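Local coordinates for protein tRNA endonuclease VMS1 (PDB 5WHG) that cleaves polypeptidyl-tRNAs downstream of ribosome-associated quality control, releasing incompletely synthesized polypeptides from stalled translation complexes for degradation, at residues E239-I242 / E243-V246; Q297-L300 / K301-P305; V320-K323 / K324-T327. All coordinates share one frame; numbering follows the deposited sequence.

Interaction 1: residues E239-I242 / E243-V246; sequences ETLI and EQAV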
loop_
_atom_site.group_PDB
_atom_site.type_symbol
_atom_site.label_atom_id
_atom_site.label_comp_id
_atom_site.label_asym_id
_atom_site.label_seq_id
_atom_site.Cartn_x
_atom_site.Cartn_y
_atom_site.Cartn_z
ATOM N N GLU A 239 0.025 -6.515 18.918
ATOM C CA GLU A 239 -0.188 -5.622 17.779
ATOM C C GLU A 239 -0.681 -4.249 18.245
ATOM O O GLU A 239 -1.735 -4.139 18.877
ATOM C CB GLU A 239 -1.188 -6.240 16.797
ATOM C CG GLU A 239 -0.815 -6.088 15.324
ATOM C CD GLU A 239 -1.598 -7.039 14.421
ATOM O OE1 GLU A 239 -2.842 -6.925 14.357
ATOM O OE2 GLU A 239 -0.971 -7.917 13.787
ATOM N N THR A 240 0.085 -3.200 17.939
ATOM C CA THR A 240 -0.319 -1.853 18.307
ATOM C C THR A 240 -1.659 -1.501 17.649
ATOM O O THR A 240 -2.149 -2.187 16.742
ATOM C CB THR A 240 0.763 -0.840 17.910
ATOM O OG1 THR A 240 0.741 -0.615 16.489
ATOM C CG2 THR A 240 2.135 -1.349 18.320
ATOM N N LEU A 241 -2.261 -0.412 18.131
ATOM C CA LEU A 241 -3.530 0.037 17.566
ATOM C C LEU A 241 -3.362 0.500 16.121
ATOM O O LEU A 241 -4.252 0.289 15.287
ATOM C CB LEU A 241 -4.127 1.150 18.426
ATOM C CG LEU A 241 -4.528 0.784 19.862
ATOM C CD1 LEU A 241 -5.317 -0.526 19.895
ATOM C CD2 LEU A 241 -3.320 0.726 20.796
ATOM N N ILE A 242 -2.225 1.124 15.802
ATOM C CA ILE A 242 -1.972 1.552 14.430
ATOM C C ILE A 242 -1.827 0.339 13.506
ATOM O O ILE A 242 -2.386 0.308 12.399
ATOM C CB ILE A 242 -0.741 2.481 14.411
ATOM C CG1 ILE A 242 -1.107 3.816 15.058
ATOM C CG2 ILE A 242 -0.231 2.751 13.011
ATOM C CD1 ILE A 242 -2.174 4.590 14.298
ATOM N N GLU A 243 -1.107 -0.692 13.956
ATOM C CA GLU A 243 -1.001 -1.914 13.167
ATOM C C GLU A 243 -2.316 -2.681 13.141
ATOM O O GLU A 243 -2.652 -3.313 12.129
ATOM C CB GLU A 243 0.116 -2.803 13.723
ATOM C CG GLU A 243 1.519 -2.304 13.432
ATOM C CD GLU A 243 2.471 -2.560 14.589
ATOM O OE1 GLU A 243 2.065 -3.253 15.550
ATOM O OE2 GLU A 243 3.621 -2.068 14.542
ATOM N N GLN A 244 -3.077 -2.637 14.233
ATOM C CA GLN A 244 -4.310 -3.403 14.275
ATOM C C GLN A 244 -5.363 -2.895 13.295
ATOM O O GLN A 244 -6.359 -3.589 13.066
ATOM C CB GLN A 244 -4.862 -3.397 15.691
ATOM C CG GLN A 244 -5.608 -4.655 16.030
ATOM C CD GLN A 244 -6.095 -4.647 17.448
ATOM O OE1 GLN A 244 -5.746 -3.757 18.228
ATOM N NE2 GLN A 244 -6.910 -5.635 17.798
ATOM N N ALA A 245 -5.168 -1.720 12.704
ATOM C CA ALA A 245 -6.140 -1.141 11.793
ATOM C C ALA A 245 -5.800 -1.399 10.331
ATOM O O ALA A 245 -6.589 -1.027 9.451
ATOM C CB ALA A 245 -6.270 0.370 12.048
ATOM N N VAL A 246 -4.648 -2.014 10.050
ATOM C CA VAL A 246 -4.291 -2.376 8.682
ATOM C C VAL A 246 -5.202 -3.504 8.219
ATOM O O VAL A 246 -5.293 -4.554 8.867
ATOM C CB VAL A 246 -2.815 -2.794 8.596
ATOM C CG1 VAL A 246 -2.452 -3.152 7.164
ATOM C CG2 VAL A 246 -1.898 -1.703 9.110
#
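T240 and E243 exchange side-chain-to-backbone hydrogen bonds across the first turn of a short helix, the reciprocal pattern of a capping box. From the N-cap position, T240 OG1 accepts from E243 N at 3.1 Å in a nearly straight bond (N-H...O angle 168°). In return E243 OE1 takes the amide hydrogen of T240 N, also at 3.1 Å, and is met from above the carboxylate plane. Two torsions bring these groups together. T240 OG1 sits between its own backbone N and carbonyl carbon (chi1 75°), which turns the hydroxyl over the start of the helix, while E243 bends at chi2 (143°), carrying its carboxylate back toward the N-terminal side. T240 CG2 lies against the same carboxylate, 3.4 Å from E243 OE1.

The backbone closes the turn with a bond from Q244 N to T240 O at 2.7 Å. Further on, A245 N reaches I242 O only weakly, and the helix soon gives way to strand 247-255. Outside the box, E239 CG rests on E243 CB at 3.8 Å, with the two carboxylate planes nearly perpendicular. L241 and Q244 run alongside each other in the same direction, L241 CD1 being 3.7 Å from Q244 OE1.

Helix 351-362 supplies the next shell of this part of the VLRF1 domain: I242 touches C359, V246 touches W358 and C359, and E239 OE1 forms a long, weak ion pair with K355. Within the box, amides at the start of the helix, which have no preceding turn to bond to, are satisfied by side-chain oxygens. The negative charge of E243 beside this N-terminal end is probably stabilised by the amide dipoles, which would favour its ionised form.

Interaction 2: residues Q297-L300 / K301-P305; sequences QGVL and KDWEP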
loop_
_atom_site.group_PDB
_atom_site.type_symbol
_atom_site.label_atom_id
_atom_site.label_comp_id
_atom_site.label_asym_id
_atom_site.label_seq_id
_atom_site.Cartn_x
_atom_site.Cartn_y
_atom_site.Cartn_z
ATOM N N GLN A 297 4.998 -17.289 -8.037
ATOM C CA GLN A 297 4.197 -17.105 -9.231
ATOM C C GLN A 297 2.789 -17.655 -9.046
ATOM O O GLN A 297 1.847 -17.156 -9.667
ATOM C CB GLN A 297 4.905 -17.733 -10.417
ATOM C CG GLN A 297 6.118 -16.919 -10.753
ATOM C CD GLN A 297 6.848 -17.378 -11.983
ATOM O OE1 GLN A 297 7.632 -16.618 -12.537
ATOM N NE2 GLN A 297 6.629 -18.630 -12.401
ATOM N N GLY A 298 2.621 -18.648 -8.173
ATOM C CA GLY A 298 1.281 -19.106 -7.841
ATOM C C GLY A 298 0.464 -18.076 -7.081
ATOM O O GLY A 298 -0.730 -17.901 -7.347
ATOM N N VAL A 299 1.082 -17.403 -6.106
ATOM C CA VAL A 299 0.377 -16.349 -5.378
ATOM C C VAL A 299 0.021 -15.209 -6.316
ATOM O O VAL A 299 -1.054 -14.618 -6.205
ATOM C CB VAL A 299 1.208 -15.834 -4.188
ATOM C CG1 VAL A 299 0.468 -14.685 -3.503
ATOM C CG2 VAL A 299 1.496 -16.942 -3.195
ATOM N N LEU A 300 0.907 -14.885 -7.263
ATOM C CA LEU A 300 0.632 -13.743 -8.136
ATOM C C LEU A 300 -0.544 -14.032 -9.060
ATOM O O LEU A 300 -1.455 -13.209 -9.188
ATOM C CB LEU A 300 1.876 -13.355 -8.940
ATOM C CG LEU A 300 3.063 -12.864 -8.117
ATOM C CD1 LEU A 300 4.189 -12.345 -9.001
ATOM C CD2 LEU A 300 2.619 -11.821 -7.117
ATOM N N LYS A 301 -0.553 -15.210 -9.695
ATOM C CA LYS A 301 -1.726 -15.623 -10.462
ATOM C C LYS A 301 -2.964 -15.655 -9.574
ATOM O O LYS A 301 -4.022 -15.138 -9.946
ATOM C CB LYS A 301 -1.483 -16.987 -11.122
ATOM C CG LYS A 301 -2.712 -17.606 -11.814
ATOM C CD LYS A 301 -2.888 -17.189 -13.283
ATOM C CE LYS A 301 -1.938 -17.953 -14.182
ATOM N NZ LYS A 301 -2.067 -17.558 -15.633
ATOM N N ASP A 302 -2.836 -16.196 -8.369
ATOM C CA ASP A 302 -3.996 -16.263 -7.490
ATOM C C ASP A 302 -4.577 -14.876 -7.197
ATOM O O ASP A 302 -5.796 -14.736 -7.041
ATOM C CB ASP A 302 -3.600 -16.986 -6.212
ATOM C CG ASP A 302 -4.761 -17.642 -5.542
ATOM O OD1 ASP A 302 -5.893 -17.114 -5.677
ATOM O OD2 ASP A 302 -4.533 -18.678 -4.875
ATOM N N TRP A 303 -3.736 -13.842 -7.151
ATOM C CA TRP A 303 -4.173 -12.496 -6.809
ATOM C C TRP A 303 -4.278 -11.591 -8.024
ATOM O O TRP A 303 -4.461 -10.382 -7.870
ATOM C CB TRP A 303 -3.228 -11.865 -5.779
ATOM C CG TRP A 303 -3.287 -12.479 -4.431
ATOM C CD1 TRP A 303 -4.184 -13.411 -3.982
ATOM C CD2 TRP A 303 -2.389 -12.229 -3.346
ATOM N NE1 TRP A 303 -3.908 -13.743 -2.662
ATOM C CE2 TRP A 303 -2.806 -13.039 -2.255
ATOM C CE3 TRP A 303 -1.274 -11.403 -3.184
ATOM C CZ2 TRP A 303 -2.153 -13.026 -1.022
ATOM C CZ3 TRP A 303 -0.629 -11.380 -1.945
ATOM C CH2 TRP A 303 -1.070 -12.188 -0.881
ATOM N N GLU A 304 -4.178 -12.152 -9.222
ATOM C CA GLU A 304 -4.224 -11.374 -10.459
ATOM C C GLU A 304 -5.347 -10.337 -10.510
ATOM O O GLU A 304 -5.076 -9.198 -10.928
ATOM C CB GLU A 304 -4.288 -12.378 -11.622
ATOM C CG GLU A 304 -4.451 -11.814 -13.042
ATOM C CD GLU A 304 -4.322 -12.923 -14.106
ATOM O OE1 GLU A 304 -3.585 -12.731 -15.102
ATOM O OE2 GLU A 304 -4.937 -14.004 -13.930
ATOM N N PRO A 305 -6.600 -10.636 -10.125
ATOM C CA PRO A 305 -7.628 -9.576 -10.191
ATOM C C PRO A 305 -7.311 -8.403 -9.289
ATOM O O PRO A 305 -7.495 -7.248 -9.697
ATOM C CB PRO A 305 -8.916 -10.294 -9.756
ATOM C CG PRO A 305 -8.650 -11.738 -9.970
ATOM C CD PRO A 305 -7.187 -11.943 -9.762
#
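K301 and D302 continue the alpha-helical ladder begun by Q297 and G298, with K301 N bonded to Q297 O at 3.1 Å and D302 N to G298 O at 2.9 Å, and the ladder comes to its end at W303. There one amide has two acceptors: W303 N donates to V299 O at 2.9 Å and, weakly, to L300 O at 3.1 Å. W303 is thus the first residue to leave helical geometry after helix 292-302 and at the same time the N-cap position of helix 304-308.

The side chains of V299 and W303 lie alongside each other, pointing the same way. V299 CG1 is anti to the backbone N (chi1 177°), which sets this methyl over the benzo ring of the indole in a CH-pi contact, 3.6 Å from the ring centroid and only 5° off its normal. V299 O lies over a ring face as well, nearer the pyrrole end, 3.6 Å from W303 CG.

With an alanine in place of W303, V299 CG1 would probably lose its aromatic partner and a gap would open beside strand 247-255, where W303 also touches E250. V299 packs on F254 of that strand, while L300 turns to F326 and V331. An amphipathic helix, laid on a beta-sheet by its buried side and followed after a single non-helical residue by a second, shorter helix, is typical of alpha/beta folds, in which helices cover a sheet, and here it places helix 292-302 on the mixed sheet of the VLRF1 domain.

Interaction 3: residues V320-K323 / K324-T327; sequences VSDK and KIFT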
loop_
_atom_site.group_PDB
_atom_site.type_symbol
_atom_site.label_atom_id
_atom_site.label_comp_id
_atom_site.label_asym_id
_atom_site.label_seq_id
_atom_site.Cartn_x
_atom_site.Cartn_y
_atom_site.Cartn_z
ATOM N N VAL A 320 19.130 -10.508 -7.097
ATOM C CA VAL A 320 18.739 -10.204 -8.472
ATOM C C VAL A 320 17.821 -11.291 -9.024
ATOM O O VAL A 320 16.844 -10.999 -9.730
ATOM C CB VAL A 320 19.991 -9.999 -9.349
ATOM C CG1 VAL A 320 20.844 -11.285 -9.436
ATOM C CG2 VAL A 320 19.602 -9.472 -10.731
ATOM N N SER A 321 18.113 -12.559 -8.707
ATOM C CA SER A 321 17.232 -13.653 -9.092
ATOM C C SER A 321 15.896 -13.591 -8.367
ATOM O O SER A 321 14.906 -14.145 -8.863
ATOM C CB SER A 321 17.899 -14.994 -8.800
ATOM O OG SER A 321 17.919 -15.241 -7.407
ATOM N N ASP A 322 15.851 -12.940 -7.202
ATOM C CA ASP A 322 14.610 -12.833 -6.451
ATOM C C ASP A 322 13.719 -11.725 -7.009
ATOM O O ASP A 322 12.495 -11.890 -7.088
ATOM C CB ASP A 322 14.919 -12.606 -4.967
ATOM C CG ASP A 322 15.542 -13.838 -4.293
ATOM O OD1 ASP A 322 15.544 -14.930 -4.910
ATOM O OD2 ASP A 322 16.029 -13.709 -3.142
ATOM N N LYS A 323 14.305 -10.593 -7.408
ATOM C CA LYS A 323 13.523 -9.580 -8.112
ATOM C C LYS A 323 12.976 -10.139 -9.424
ATOM O O LYS A 323 11.844 -9.839 -9.821
ATOM C CB LYS A 323 14.380 -8.330 -8.353
ATOM C CG LYS A 323 13.645 -7.128 -8.986
ATOM C CD LYS A 323 12.664 -6.454 -8.016
ATOM C CE LYS A 323 11.851 -5.336 -8.687
ATOM N NZ LYS A 323 11.590 -4.194 -7.739
ATOM N N LYS A 324 13.753 -10.985 -10.094
ATOM C CA LYS A 324 13.278 -11.584 -11.329
ATOM C C LYS A 324 12.064 -12.487 -11.107
ATOM O O LYS A 324 11.344 -12.775 -12.064
ATOM C CB LYS A 324 14.425 -12.355 -11.988
ATOM C CG LYS A 324 14.203 -12.711 -13.449
ATOM C CD LYS A 324 15.249 -13.708 -13.929
ATOM C CE LYS A 324 14.897 -14.266 -15.299
ATOM N NZ LYS A 324 15.942 -15.198 -15.813
ATOM N N ILE A 325 11.804 -12.918 -9.867
ATOM C CA ILE A 325 10.681 -13.821 -9.610
ATOM C C ILE A 325 9.353 -13.139 -9.904
ATOM O O ILE A 325 8.372 -13.802 -10.268
ATOM C CB ILE A 325 10.710 -14.340 -8.158
ATOM C CG1 ILE A 325 12.004 -15.096 -7.868
ATOM C CG2 ILE A 325 9.511 -15.247 -7.871
ATOM C CD1 ILE A 325 12.076 -15.596 -6.454
ATOM N N PHE A 326 9.290 -11.819 -9.776
ATOM C CA PHE A 326 8.008 -11.140 -9.856
ATOM C C PHE A 326 7.619 -10.738 -11.271
ATOM O O PHE A 326 6.459 -10.353 -11.486
ATOM C CB PHE A 326 8.016 -9.915 -8.931
ATOM C CG PHE A 326 8.088 -10.277 -7.487
ATOM C CD1 PHE A 326 9.319 -10.520 -6.877
ATOM C CD2 PHE A 326 6.930 -10.418 -6.743
ATOM C CE1 PHE A 326 9.406 -10.894 -5.536
ATOM C CE2 PHE A 326 7.002 -10.772 -5.395
ATOM C CZ PHE A 326 8.252 -11.014 -4.795
ATOM N N THR A 327 8.545 -10.833 -12.233
ATOM C CA THR A 327 8.307 -10.392 -13.609
ATOM C C THR A 327 8.670 -11.416 -14.668
ATOM O O THR A 327 8.255 -11.251 -15.820
ATOM C CB THR A 327 9.096 -9.115 -13.915
ATOM O OG1 THR A 327 10.500 -9.365 -13.708
ATOM C CG2 THR A 327 8.600 -7.958 -13.037
#
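V320 and K324 close a regular alpha-helical bond, K324 N donating to V320 O at 3.1 Å. The next two amides bond to carbonyls three residues back. I325 N finds D322 O at 3.0 Å, approaching 70° above the carbonyl plane, and F326 N meets K323 O at 3.2 Å, again from above the plane though along a straight N-H (164°).

These three-residue steps mark the end of helix 320-323, which follows strand 313-316 in the mixed sheet of the VLRF1 domain. Here the chain keeps helical torsions through F326 but not the regular ladder.

Carbonyl oxygens of this turn also have carbon neighbours. D322 O lies 3.5 Å from F326 CD1 at the ring edge, and K323 O is near the same edge, in the ring plane; F326 CG lies beside its own backbone N (chi1 -67°), which places that edge by the two oxygens. I325 CD1 extends alongside D322, coming 3.9 Å from D322 OD1. That carboxylate oxygen also takes a weak hydrogen bond from S321 OG.

I325 and F326 bury their side chains against helix 292-302, both touching I296, and F326 also meets V213 of strand 207-214. F326 O accepts a hydrogen bond from T330 OG1.

Interactions 2 and 3 adjoin, their centres 15 Å apart, and L300 CD1 packs 3.9 Å from F326 O where the turn that follows helix 320-323 packs on helix 292-302. Interaction 1 stands apart: its centre lies 26 Å from that of interaction 2 and 30 Å from that of interaction 3, with nearest atoms about 12 and 17 Å away. Strand 247-255 bridges the gap, for it starts right after V246 and carries E250 and F254, on which interaction 2 rests. The proposed active-site residue, Q267, belongs to the unmodelled segment 259-289, between interactions 1 and 2 in sequence, so its distance from them cannot be given.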